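Local coordinates for FeeM (Uncultured bacterium, PDB 2G0B), which probably catalyses the transfer of a fatty acyl chain, delivered by an acyl carrier protein, to the amino group of an amino acid such as tyrosine, at residues F52-G57 / A121-M126; G62-I67 / V98-D103; E90-A95 / I136-I141. All coordinates share one frame; numbering follows the deposited sequence.

Contact 1. Residues F52-G57 / A121-M126; sequences FGLFNG and ASLFTM. With NLT (N-dodecanoyl-L-tyrosine), chain I.
The acyl-chain pocket of FeeM takes Phe124 from helix 121-133, and with its other side this helix lies along strand 49-56; the six-residue segments 52-57 and 121-126 illustrate how a helix packs on a sheet mainly through apolar side chains. Their axes approach to 8.7 Å and run roughly antiparallel, at 152°. Leu123 takes the middle place. Its CG lies anti to the carbonyl carbon; CG and CD1 press on Leu54, with Leu123 CG 4.0 Å from Leu54 CB, while CD2 reaches Phe52 CB at 3.8 Å and also meets the carbonyl of Gly53. These two leucines cross obliquely. Leu54 offers CB and CD2 to Leu123, whereas its CD1 goes to the helix start and touches the hydroxyl OG of Ser122. One helical turn after Ser122, Met126 covers a face of the Phe52 ring. Its CB stands over that face in a CH-pi contact, 4.3 Å from the ring centroid and 20° off the normal. With CG anti to the carbonyl carbon and an extended second torsion, SD comes to lie oblique to the ring, 4.0 Å from Phe52 CD1, as a Met-aromatic contact, and the bend at chi3 turns CE, which also comes near Phe52 CD1. Within the helix, Thr125 OG1 donates to Ala121 O at 2.8 Å, so this carbonyl accepts both the hydroxyl and the backbone N-H of Thr125. Phe124 points to a different side of the helix: the dodecanoyl chain of the bound product runs over one face of its ring, with Phe124 CD2 3.7 Å from NLT C8. A mixed sheet covered by helices is as expected for the acetyltransferase clan, and here one helix serves both sheet and ligand.

Contact 2. Residues G62-I67 / V98-D103; sequences GTISII and VQFAMD. With NLT (N-dodecanoyl-L-tyrosine), chain I.
Four backbone hydrogen bonds, in two reciprocal pairs, join the antiparallel segments 62-67 and 98-103. Thr63 and Ala101 form one hydrogen-bonded pair, with Thr63 N to Ala101 O at 2.8 Å, nearly along the C=O axis. Ser65 and Val98 form the other; Val98 N reaches Ser65 O at 2.8 Å and almost straight, but from above the carbonyl plane. Between them the register slips by one residue, a beta bulge in which Gln99 adopts positive phi (55°). The bulge coincides with part of the polar grip on the product: Gln99 N donates to the carboxylate oxygen NLT O at 3.1 Å, and Phe100 N makes a weak bond to the amide oxygen NLT OL at 3.3 Å.

Apolar contacts flank this ladder. Ile64, with CG1 anti to the backbone N, brings CD1 to Phe100 CD1 at 3.7 Å, and the same methyl meets acyl carbon NLT C5 at 3.9 Å. Ile67 CD1 packs on Val98 CG1 at 3.6 Å. The hydroxyls of Thr63 and Ser65 bond to Phe52 O and Thr51 OG1 on strand 49-56. The bulge beside the acyl carbonyl is consistent with the bulged strand of GNAT acyltransferases.

Contact 3. Residues E90-A95 / I136-I141; sequences EGKKLA and IDYLCI. With NLT (N-dodecanoyl-L-tyrosine), chain I.
Parallel pairing gives segments 90-95 and 136-141 their close-packed end, and charged side chains line the looser one. At the buried end Cys140 N donates to Ala95 O at 2.8 Å, nearly straight, and Ala95 N returns a bond to Tyr138 O at 3.2 Å. Ala95 CB meets two branches on one side, 3.8 Å from Ile136 CD1 and 4.1 Å from Leu139 CD1. On the other sheet face Leu94 lies alongside Tyr138, pointing the same way, with Leu94 CD2 3.7 Å from Tyr138 CB.

Where the strands begin, Lys93 O accepts from two successive amides, Asp137 N on a lone pair and Tyr138 N nearly along the C=O axis. Asp137 answers with its carboxylate: OD2 uses its anti lone pair to take Lys93 N at 3.1 Å. The aliphatic part of Lys92 crosses that carboxylate at about a right angle, CD being 3.5 Å from Asp137 OD2, yet Lys92 NZ stays 5.1 Å from Asp137 OD1, so any attraction would be long-range and probably weak. Lys93 runs off on the solvent side.

Leu94, Tyr138 and Cys140 face helix 77-89, Trp87 stacking on the tyrosine, whereas Ile136 and Leu139 meet helix 121-133 on the opposite face.

All three contacts reach one mixed sheet and the same bound product, but at different depths. Contact 2 lies nearest the chain centre and pairs antiparallel strands; contact 3 shares strand 94-102 with it, on the far side of which pairing becomes parallel and solvent reaches the lysines. Contact 1 is buried too, yet joins helix to strand mainly through side chains, whereas contacts 2 and 3 rest on backbone bonds. Contacts 1 and 2 touch through strands 49-56 and 59-68 and where Phe124 meets Ile64; Ile66 bridges contacts 2 and 3 by packing on Ala95 and Leu139. Of the three, contact 2 alone hydrogen-bonds the product, while Phe124 and Ile141 offer the acyl chain only apolar surface.

Contact 1. Residues F52-G57 / A121-M126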
# COMPACT_ATOMS: atom_id res chain seq x y z
N PHE A 52 4.84 -0.60 7.78
CA PHE A 52 5.63 -1.82 7.75
C PHE A 52 6.93 -1.55 7.01
O PHE A 52 7.02 -0.59 6.23
CB PHE A 52 4.85 -2.94 7.06
CG PHE A 52 3.55 -3.26 7.71
CD1 PHE A 52 3.49 -4.02 8.87
CD2 PHE A 52 2.37 -2.80 7.16
CE1 PHE A 52 2.27 -4.31 9.47
CE2 PHE A 52 1.15 -3.08 7.76
CZ PHE A 52 1.10 -3.84 8.91
N GLY A 53 7.93 -2.38 7.25
CA GLY A 53 9.21 -2.23 6.61
C GLY A 53 9.81 -3.56 6.17
O GLY A 53 9.44 -4.61 6.68
N LEU A 54 10.73 -3.49 5.24
CA LEU A 54 11.38 -4.66 4.69
C LEU A 54 12.86 -4.43 4.73
O LEU A 54 13.37 -3.47 4.15
CB LEU A 54 10.92 -4.88 3.26
CG LEU A 54 11.23 -6.22 2.58
CD1 LEU A 54 10.87 -7.40 3.46
CD2 LEU A 54 10.52 -6.31 1.26
N PHE A 55 13.56 -5.34 5.40
CA PHE A 55 14.99 -5.19 5.68
C PHE A 55 15.84 -6.24 4.99
O PHE A 55 15.58 -7.44 5.10
CB PHE A 55 15.24 -5.27 7.19
CG PHE A 55 14.62 -4.17 7.96
CD1 PHE A 55 13.32 -4.28 8.43
CD2 PHE A 55 15.34 -3.03 8.26
CE1 PHE A 55 12.75 -3.28 9.14
CE2 PHE A 55 14.77 -2.02 8.98
CZ PHE A 55 13.48 -2.14 9.42
N ASN A 56 16.87 -5.78 4.30
CA ASN A 56 17.89 -6.66 3.77
C ASN A 56 19.01 -6.72 4.77
O ASN A 56 19.89 -5.86 4.78
CB ASN A 56 18.44 -6.13 2.45
CG ASN A 56 18.85 -7.23 1.51
OD1 ASN A 56 19.22 -8.33 1.95
ND2 ASN A 56 18.78 -6.95 0.21
N GLY A 57 18.95 -7.72 5.65
CA GLY A 57 19.94 -7.90 6.68
C GLY A 57 20.12 -6.65 7.50
O GLY A 57 21.26 -6.18 7.66
N ALA A 121 6.21 -9.48 -1.44
CA ALA A 121 5.25 -10.47 -0.99
C ALA A 121 5.11 -10.53 0.54
O ALA A 121 4.00 -10.66 1.07
CB ALA A 121 5.60 -11.84 -1.55
N SER A 122 6.23 -10.43 1.26
CA SER A 122 6.19 -10.51 2.72
C SER A 122 5.60 -9.25 3.33
O SER A 122 4.96 -9.31 4.36
CB SER A 122 7.57 -10.80 3.31
OG SER A 122 8.41 -9.67 3.18
N LEU A 123 5.78 -8.11 2.66
CA LEU A 123 5.12 -6.87 3.06
C LEU A 123 3.60 -6.98 2.88
O LEU A 123 2.83 -6.50 3.71
CB LEU A 123 5.65 -5.67 2.27
CG LEU A 123 6.94 -4.98 2.73
CD1 LEU A 123 7.32 -3.90 1.73
CD2 LEU A 123 6.80 -4.40 4.10
N PHE A 124 3.18 -7.63 1.78
CA PHE A 124 1.76 -7.81 1.48
C PHE A 124 1.09 -8.75 2.47
O PHE A 124 -0.04 -8.50 2.89
CB PHE A 124 1.56 -8.33 0.06
CG PHE A 124 1.91 -7.34 -1.02
CD1 PHE A 124 2.14 -7.78 -2.32
CD2 PHE A 124 2.00 -5.98 -0.75
CE1 PHE A 124 2.46 -6.89 -3.33
CE2 PHE A 124 2.32 -5.08 -1.77
CZ PHE A 124 2.55 -5.53 -3.05
N THR A 125 1.78 -9.83 2.83
CA THR A 125 1.25 -10.77 3.83
C THR A 125 0.97 -10.06 5.15
O THR A 125 -0.04 -10.33 5.82
CB THR A 125 2.22 -11.94 4.10
OG1 THR A 125 2.79 -12.39 2.87
CG2 THR A 125 1.44 -13.10 4.54
N MET A 126 1.87 -9.15 5.52
CA MET A 126 1.71 -8.36 6.71
C MET A 126 0.48 -7.45 6.63
O MET A 126 -0.24 -7.32 7.61
CB MET A 126 2.98 -7.57 7.01
CG MET A 126 4.12 -8.46 7.52
SD MET A 126 5.40 -7.53 8.32
CE MET A 126 4.93 -7.72 9.96
N NLT I . -0.05 4.30 -4.21
C1 NLT I . 0.54 3.17 -3.79
OL NLT I . 1.60 3.15 -3.17
C2 NLT I . -0.18 1.88 -4.13
C3 NLT I . -0.23 0.89 -2.96
C4 NLT I . -0.44 -0.55 -3.44
C5 NLT I . -0.46 -1.54 -2.27
C6 NLT I . -1.01 -2.91 -2.65
C7 NLT I . -1.36 -3.75 -1.42
C8 NLT I . -1.45 -5.23 -1.76
C9 NLT I . -1.87 -6.10 -0.57
C10 NLT I . -2.83 -7.18 -1.06
C11 NLT I . -3.43 -8.05 0.04
C12 NLT I . -4.14 -9.26 -0.57
CA NLT I . 0.53 5.64 -4.08
CB NLT I . -0.40 6.67 -4.72
CG NLT I . -0.11 6.84 -6.19
CD2 NLT I . 1.14 7.25 -6.62
CE2 NLT I . 1.40 7.41 -7.97
CZ NLT I . 0.40 7.17 -8.89
CE1 NLT I . -0.86 6.75 -8.47
CD1 NLT I . -1.11 6.59 -7.12
OH NLT I . 0.65 7.32 -10.19
C NLT I . 0.72 6.05 -2.65
O NLT I . -0.14 5.69 -1.82
O2 NLT I . 1.73 6.74 -2.34

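Contact 2. Residues G62-I67 / V98-D103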
# COMPACT_ATOMS: atom_id res chain seq x y z
N GLY A 62 12.51 -1.43 1.75
CA GLY A 62 11.14 -1.36 1.27
C GLY A 62 10.18 -1.07 2.38
O GLY A 62 10.41 -1.44 3.52
N THR A 63 9.08 -0.42 2.04
CA THR A 63 8.10 -0.03 3.04
C THR A 63 6.69 0.01 2.48
O THR A 63 6.50 0.19 1.28
CB THR A 63 8.47 1.34 3.66
OG1 THR A 63 7.40 1.80 4.48
CG2 THR A 63 8.59 2.42 2.60
N ILE A 64 5.71 -0.21 3.36
CA ILE A 64 4.30 -0.09 3.01
C ILE A 64 3.51 0.32 4.25
O ILE A 64 3.83 -0.11 5.35
CB ILE A 64 3.74 -1.44 2.38
CG1 ILE A 64 2.44 -1.18 1.61
CG2 ILE A 64 3.54 -2.52 3.44
CD1 ILE A 64 2.12 -2.24 0.57
N SER A 65 2.54 1.19 4.08
CA SER A 65 1.70 1.60 5.19
C SER A 65 0.22 1.33 4.93
O SER A 65 -0.19 1.08 3.80
CB SER A 65 1.92 3.07 5.54
OG SER A 65 3.29 3.36 5.74
N ILE A 66 -0.57 1.39 5.99
CA ILE A 66 -2.01 1.22 5.89
C ILE A 66 -2.70 2.25 6.80
O ILE A 66 -2.31 2.42 7.95
CB ILE A 66 -2.42 -0.24 6.25
CG1 ILE A 66 -3.92 -0.34 6.53
CG2 ILE A 66 -1.63 -0.78 7.43
CD1 ILE A 66 -4.53 -1.65 6.09
N ILE A 67 -3.66 2.99 6.24
CA ILE A 67 -4.40 4.00 7.01
C ILE A 67 -5.84 3.58 7.22
O ILE A 67 -6.56 3.31 6.27
CB ILE A 67 -4.34 5.35 6.29
CG1 ILE A 67 -2.91 5.66 5.85
CG2 ILE A 67 -4.91 6.47 7.20
CD1 ILE A 67 -2.79 6.90 5.00
N VAL A 98 -1.13 2.37 1.47
CA VAL A 98 -0.55 3.60 1.00
C VAL A 98 1.01 3.63 1.20
O VAL A 98 1.55 2.82 1.97
CB VAL A 98 -1.26 4.77 1.74
CG1 VAL A 98 -0.35 5.48 2.72
CG2 VAL A 98 -1.90 5.70 0.78
N GLN A 99 1.69 4.51 0.45
CA GLN A 99 3.16 4.73 0.57
C GLN A 99 4.00 3.46 0.40
O GLN A 99 4.96 3.22 1.14
CB GLN A 99 3.53 5.47 1.87
CG GLN A 99 2.90 6.85 2.04
CD GLN A 99 3.70 7.98 1.40
OE1 GLN A 99 3.45 8.37 0.25
NE2 GLN A 99 4.64 8.54 2.15
N PHE A 100 3.61 2.64 -0.57
CA PHE A 100 4.37 1.46 -0.93
C PHE A 100 5.55 1.87 -1.80
O PHE A 100 5.37 2.52 -2.84
CB PHE A 100 3.47 0.46 -1.67
CG PHE A 100 4.20 -0.69 -2.28
CD1 PHE A 100 5.11 -1.43 -1.54
CD2 PHE A 100 3.96 -1.06 -3.59
CE1 PHE A 100 5.77 -2.48 -2.10
CE2 PHE A 100 4.63 -2.12 -4.15
CZ PHE A 100 5.53 -2.83 -3.41
N ALA A 101 6.75 1.52 -1.36
CA ALA A 101 7.97 1.88 -2.06
C ALA A 101 9.07 0.90 -1.76
O ALA A 101 9.16 0.39 -0.65
CB ALA A 101 8.41 3.30 -1.68
N MET A 102 9.88 0.61 -2.78
CA MET A 102 11.06 -0.24 -2.64
C MET A 102 12.22 0.50 -3.25
O MET A 102 12.06 1.17 -4.27
CB MET A 102 10.87 -1.57 -3.40
CG MET A 102 9.56 -2.32 -3.14
SD MET A 102 9.78 -3.65 -2.01
CE MET A 102 10.77 -4.78 -2.96
N ASP A 103 13.40 0.39 -2.64
CA ASP A 103 14.61 0.98 -3.20
C ASP A 103 15.38 -0.09 -3.99
O ASP A 103 15.97 -1.00 -3.39
CB ASP A 103 15.49 1.56 -2.08
CG ASP A 103 16.69 2.36 -2.61
OD1 ASP A 103 16.80 2.58 -3.84
OD2 ASP A 103 17.57 2.82 -1.85
N NLT I . -0.05 4.30 -4.21
C1 NLT I . 0.54 3.17 -3.79
OL NLT I . 1.60 3.15 -3.17
C2 NLT I . -0.18 1.88 -4.13
C3 NLT I . -0.23 0.89 -2.96
C4 NLT I . -0.44 -0.55 -3.44
C5 NLT I . -0.46 -1.54 -2.27
C6 NLT I . -1.01 -2.91 -2.65
C7 NLT I . -1.36 -3.75 -1.42
C8 NLT I . -1.45 -5.23 -1.76
C9 NLT I . -1.87 -6.10 -0.57
C10 NLT I . -2.83 -7.18 -1.06
C11 NLT I . -3.43 -8.05 0.04
C12 NLT I . -4.14 -9.26 -0.57
CA NLT I . 0.53 5.64 -4.08
CB NLT I . -0.40 6.67 -4.72
CG NLT I . -0.11 6.84 -6.19
CD2 NLT I . 1.14 7.25 -6.62
CE2 NLT I . 1.40 7.41 -7.97
CZ NLT I . 0.40 7.17 -8.89
CE1 NLT I . -0.86 6.75 -8.47
CD1 NLT I . -1.11 6.59 -7.12
OH NLT I . 0.65 7.32 -10.19
C NLT I . 0.72 6.05 -2.65
O NLT I . -0.14 5.69 -1.82
O2 NLT I . 1.73 6.74 -2.34

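Contact 3. Residues E90-A95 / I136-I141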
# COMPACT_ATOMS: atom_id res chain seq x y z
N GLU A 90 -23.13 2.15 4.55
CA GLU A 90 -23.47 0.82 5.06
C GLU A 90 -22.69 0.45 6.33
O GLU A 90 -22.91 -0.61 6.91
CB GLU A 90 -23.22 -0.24 4.00
CG GLU A 90 -23.92 0.01 2.67
CD GLU A 90 -23.60 -1.07 1.64
OE1 GLU A 90 -22.40 -1.32 1.36
OE2 GLU A 90 -24.57 -1.67 1.11
N GLY A 91 -21.77 1.33 6.75
CA GLY A 91 -21.00 1.12 7.96
C GLY A 91 -19.91 0.09 7.76
O GLY A 91 -19.73 -0.82 8.58
N LYS A 92 -19.18 0.23 6.66
CA LYS A 92 -18.14 -0.71 6.30
C LYS A 92 -16.77 -0.21 6.72
O LYS A 92 -16.44 0.96 6.52
CB LYS A 92 -18.16 -0.99 4.79
CG LYS A 92 -19.33 -1.84 4.32
CD LYS A 92 -19.40 -3.18 5.06
CE LYS A 92 -20.64 -3.98 4.65
NZ LYS A 92 -20.34 -4.84 3.48
N LYS A 93 -15.99 -1.10 7.32
CA LYS A 93 -14.64 -0.76 7.72
C LYS A 93 -13.75 -0.70 6.49
O LYS A 93 -13.56 -1.70 5.80
CB LYS A 93 -14.11 -1.77 8.74
CG LYS A 93 -12.97 -1.22 9.57
CD LYS A 93 -12.65 -2.11 10.74
CE LYS A 93 -11.41 -1.61 11.44
NZ LYS A 93 -11.59 -1.45 12.90
N LEU A 94 -13.27 0.49 6.18
CA LEU A 94 -12.36 0.68 5.06
C LEU A 94 -10.96 1.01 5.54
O LEU A 94 -10.77 1.51 6.65
CB LEU A 94 -12.85 1.78 4.12
CG LEU A 94 -14.33 1.82 3.76
CD1 LEU A 94 -14.63 3.08 2.97
CD2 LEU A 94 -14.73 0.59 2.98
N ALA A 95 -9.98 0.70 4.70
CA ALA A 95 -8.60 1.05 4.96
C ALA A 95 -7.89 1.19 3.64
O ALA A 95 -8.15 0.43 2.71
CB ALA A 95 -7.93 0.00 5.82
N ILE A 136 -11.17 -5.69 8.85
CA ILE A 136 -11.41 -4.74 7.77
C ILE A 136 -12.28 -5.39 6.69
O ILE A 136 -12.10 -6.57 6.38
CB ILE A 136 -10.05 -4.25 7.18
CG1 ILE A 136 -9.39 -3.24 8.13
CG2 ILE A 136 -10.21 -3.65 5.78
CD1 ILE A 136 -7.90 -3.11 7.95
N ASP A 137 -13.24 -4.63 6.17
CA ASP A 137 -14.09 -5.12 5.09
C ASP A 137 -13.45 -4.90 3.71
O ASP A 137 -13.21 -5.86 2.97
CB ASP A 137 -15.48 -4.47 5.14
CG ASP A 137 -16.29 -4.93 6.33
OD1 ASP A 137 -16.44 -6.16 6.52
OD2 ASP A 137 -16.81 -4.13 7.14
N TYR A 138 -13.17 -3.65 3.37
CA TYR A 138 -12.58 -3.32 2.07
C TYR A 138 -11.20 -2.69 2.17
O TYR A 138 -11.01 -1.68 2.85
CB TYR A 138 -13.52 -2.44 1.26
CG TYR A 138 -14.70 -3.19 0.70
CD1 TYR A 138 -15.94 -3.14 1.32
CD2 TYR A 138 -14.57 -3.96 -0.45
CE1 TYR A 138 -17.03 -3.84 0.80
CE2 TYR A 138 -15.64 -4.66 -0.97
CZ TYR A 138 -16.86 -4.59 -0.35
OH TYR A 138 -17.92 -5.29 -0.88
N LEU A 139 -10.24 -3.31 1.49
CA LEU A 139 -8.89 -2.80 1.39
C LEU A 139 -8.75 -2.02 0.09
O LEU A 139 -8.79 -2.60 -0.98
CB LEU A 139 -7.91 -3.97 1.41
CG LEU A 139 -6.60 -3.85 2.17
CD1 LEU A 139 -6.78 -3.12 3.47
CD2 LEU A 139 -6.07 -5.23 2.44
N CYS A 140 -8.59 -0.71 0.19
CA CYS A 140 -8.56 0.15 -1.00
C CYS A 140 -7.15 0.57 -1.44
O CYS A 140 -6.25 0.75 -0.60
CB CYS A 140 -9.42 1.38 -0.77
SG CYS A 140 -11.06 1.04 -0.11
N ILE A 141 -6.95 0.72 -2.75
CA ILE A 141 -5.66 1.16 -3.30
C ILE A 141 -5.84 2.13 -4.45
O ILE A 141 -6.72 1.95 -5.30
CB ILE A 141 -4.76 -0.06 -3.77
CG1 ILE A 141 -5.52 -1.02 -4.67
CG2 ILE A 141 -4.13 -0.78 -2.58
CD1 ILE A 141 -4.66 -1.99 -5.41
N NLT I . -0.05 4.30 -4.21
C1 NLT I . 0.54 3.17 -3.79
OL NLT I . 1.60 3.15 -3.17
C2 NLT I . -0.18 1.88 -4.13
C3 NLT I . -0.23 0.89 -2.96
C4 NLT I . -0.44 -0.55 -3.44
C5 NLT I . -0.46 -1.54 -2.27
C6 NLT I . -1.01 -2.91 -2.65
C7 NLT I . -1.36 -3.75 -1.42
C8 NLT I . -1.45 -5.23 -1.76
C9 NLT I . -1.87 -6.10 -0.57
C10 NLT I . -2.83 -7.18 -1.06
C11 NLT I . -3.43 -8.05 0.04
C12 NLT I . -4.14 -9.26 -0.57
CA NLT I . 0.53 5.64 -4.08
CB NLT I . -0.40 6.67 -4.72
CG NLT I . -0.11 6.84 -6.19
CD2 NLT I . 1.14 7.25 -6.62
CE2 NLT I . 1.40 7.41 -7.97
CZ NLT I . 0.40 7.17 -8.89
CE1 NLT I . -0.86 6.75 -8.47
CD1 NLT I . -1.11 6.59 -7.12
OH NLT I . 0.65 7.32 -10.19
C NLT I . 0.72 6.05 -2.65
O NLT I . -0.14 5.69 -1.82
O2 NLT I . 1.73 6.74 -2.34